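Local structure of ftsY (Mycoplasma mycoides, 1ZU4) at residues I197-R202 and E214-I219. The protein is the NG domain of the bacterial signal recognition particle receptor FtsY, in which a helical bundle is joined to a P-loop-type alpha/beta domain of the SRP family. Residues are numbered along the deposited sequence; the frame is centred on the assembly and turned at random.
Sequences IDTAGR and EKMNKI
Met216 meets Ile197 and Thr199 with no ring or other flat group between them; in place of a stack, a sulfur settles against two methyl groups. The sulfur, Met216 SD, is 4.2 Å from Ile197 CG2 and 4.4 Å from Thr199 CG2. Ile197 CG2 and Thr199 CG2 are themselves 4.1 Å apart, so the thioether meets a small two-methyl patch and not a single atom. Met216 leaves the helix extended, with chi2 and chi3 both near 180°, which lays SD and then CE across the two methyls, CE somewhat farther off, 4.6 Å from Thr199 CG2 and 4.7 Å from Ile197 CG2. On Ile197 the short branch does the touching: CG2 is anti to the backbone N, while CG1 and CD1 lie off to one side. On Thr199 the methyl faces Met216 and the hydroxyl is directed elsewhere, OG1 hydrogen-bonded to the carbonyl oxygen of Leu110. The contact is buried, wholly apolar and modest, at 93 Å² summed over both sides, with no hydrogen bond between the segments.

Asp198 to Arg202 read DTAGR, as in the G3 motif of SRP-family proteins, and the carbonyl oxygen of Thr199 accepts a hydrogen bond from NZ of Lys118 of the probable P-loop. The CB of Asp198 is directed away from residues 214-219, and its side chain touches Lys118, Thr119 and Leu122 of helix 118-131. Strand 194-198 leads through this loop into helix 206-221, which precedes strand 230-236, a beta-alpha-beta crossover spanning strand 106-111. Met216 also packs on Met109 of that intervening strand and, together with Ile197, on Val180 of helix 176-189.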
loop_
_atom_site.group_PDB
_atom_site.type_symbol
_atom_site.label_atom_id
_atom_site.label_comp_id
_atom_site.label_asym_id
_atom_site.label_seq_id
_atom_site.Cartn_x
_atom_site.Cartn_y
_atom_site.Cartn_z
ATOM N N ILE A 197 9.190 -12.833 0.576
ATOM C CA ILE A 197 8.426 -14.057 0.805
ATOM C C ILE A 197 6.949 -13.902 0.488
ATOM O O ILE A 197 6.225 -13.131 1.124
ATOM C CB ILE A 197 8.552 -14.530 2.256
ATOM C CG1 ILE A 197 10.033 -14.658 2.598
ATOM C CG2 ILE A 197 7.701 -15.831 2.493
ATOM C CD1 ILE A 197 10.320 -14.859 3.998
ATOM N N ASP A 198 6.503 -14.695 -0.467
ATOM C CA ASP A 198 5.129 -14.764 -0.822
ATOM C C ASP A 198 4.438 -15.706 0.142
ATOM O O ASP A 198 4.988 -16.729 0.521
ATOM C CB ASP A 198 5.010 -15.310 -2.244
ATOM C CG ASP A 198 3.628 -15.113 -2.837
ATOM O OD1 ASP A 198 3.441 -15.620 -3.974
ATOM O OD2 ASP A 198 2.761 -14.441 -2.189
ATOM N N THR A 199 3.214 -15.366 0.517
ATOM C CA THR A 199 2.421 -16.202 1.424
ATOM C C THR A 199 1.012 -16.374 0.895
ATOM O O THR A 199 0.487 -15.531 0.131
ATOM C CB THR A 199 2.369 -15.573 2.888
ATOM O OG1 THR A 199 1.694 -14.299 2.860
ATOM C CG2 THR A 199 3.749 -15.355 3.428
ATOM N N ALA A 200 0.367 -17.459 1.293
ATOM C CA ALA A 200 -1.037 -17.624 0.929
ATOM C C ALA A 200 -1.864 -16.960 2.019
ATOM O O ALA A 200 -1.384 -16.792 3.139
ATOM C CB ALA A 200 -1.391 -19.121 0.809
ATOM N N GLY A 201 -3.100 -16.594 1.710
ATOM C CA GLY A 201 -3.980 -16.066 2.735
ATOM C C GLY A 201 -5.455 -16.293 2.519
ATOM O O GLY A 201 -6.008 -15.913 1.487
ATOM N N ARG A 202 -6.085 -16.906 3.521
ATOM C CA ARG A 202 -7.548 -17.007 3.620
ATOM C C ARG A 202 -7.915 -16.900 5.094
ATOM O O ARG A 202 -7.371 -17.644 5.899
ATOM C CB ARG A 202 -8.027 -18.383 3.177
ATOM C CG ARG A 202 -7.938 -18.745 1.731
ATOM C CD ARG A 202 -8.706 -20.030 1.625
ATOM N NE ARG A 202 -8.502 -20.741 0.369
ATOM C CZ ARG A 202 -8.930 -21.985 0.152
ATOM N NH1 ARG A 202 -9.567 -22.674 1.109
ATOM N NH2 ARG A 202 -8.713 -22.546 -1.028
ATOM N N GLU A 214 4.425 -18.468 11.790
ATOM C CA GLU A 214 5.310 -18.599 12.922
ATOM C C GLU A 214 6.462 -19.580 12.578
ATOM O O GLU A 214 7.637 -19.308 12.889
ATOM C CB GLU A 214 4.515 -18.930 14.210
ATOM C CG GLU A 214 5.371 -19.224 15.421
ATOM C CD GLU A 214 6.084 -18.010 15.992
ATOM O OE1 GLU A 214 5.666 -16.875 15.681
ATOM O OE2 GLU A 214 7.084 -18.190 16.749
ATOM N N LYS A 215 6.162 -20.687 11.903
ATOM C CA LYS A 215 7.261 -21.526 11.377
ATOM C C LYS A 215 8.256 -20.714 10.565
ATOM O O LYS A 215 9.474 -20.833 10.751
ATOM C CB LYS A 215 6.751 -22.672 10.507
ATOM C CG LYS A 215 6.280 -23.832 11.248
ATOM C CD LYS A 215 6.103 -25.029 10.332
ATOM C CE LYS A 215 4.650 -25.239 9.965
ATOM N NZ LYS A 215 4.377 -26.698 9.692
ATOM N N MET A 216 7.745 -19.861 9.689
ATOM C CA MET A 216 8.633 -19.042 8.828
ATOM C C MET A 216 9.509 -18.107 9.670
ATOM O O MET A 216 10.719 -18.001 9.466
ATOM C CB MET A 216 7.790 -18.250 7.832
ATOM C CG MET A 216 7.290 -19.131 6.709
ATOM S SD MET A 216 6.205 -18.197 5.652
ATOM C CE MET A 216 5.579 -19.435 4.599
ATOM N N ASN A 217 8.865 -17.378 10.567
ATOM C CA ASN A 217 9.503 -16.516 11.522
ATOM C C ASN A 217 10.638 -17.216 12.269
ATOM O O ASN A 217 11.745 -16.678 12.394
ATOM C CB ASN A 217 8.452 -16.087 12.522
ATOM C CG ASN A 217 7.576 -14.970 12.012
ATOM O OD1 ASN A 217 7.882 -14.310 10.997
ATOM N ND2 ASN A 217 6.467 -14.719 12.738
ATOM N N LYS A 218 10.354 -18.414 12.758
ATOM C CA LYS A 218 11.345 -19.203 13.483
ATOM C C LYS A 218 12.540 -19.557 12.598
ATOM O O LYS A 218 13.682 -19.466 13.017
ATOM C CB LYS A 218 10.679 -20.450 14.091
ATOM C CG LYS A 218 9.765 -20.156 15.357
ATOM C CD LYS A 218 10.569 -19.247 16.351
ATOM C CE LYS A 218 10.330 -19.590 17.825
ATOM N NZ LYS A 218 11.439 -19.063 18.702
ATOM N N ILE A 219 12.277 -19.898 11.345
ATOM C CA ILE A 219 13.373 -20.192 10.421
ATOM C C ILE A 219 14.257 -18.957 10.173
ATOM O O ILE A 219 15.510 -19.057 10.154
ATOM C CB ILE A 219 12.832 -20.718 9.044
ATOM C CG1 ILE A 219 12.465 -22.193 9.194
ATOM C CG2 ILE A 219 13.948 -20.656 7.986
ATOM C CD1 ILE A 219 11.512 -22.703 8.202
#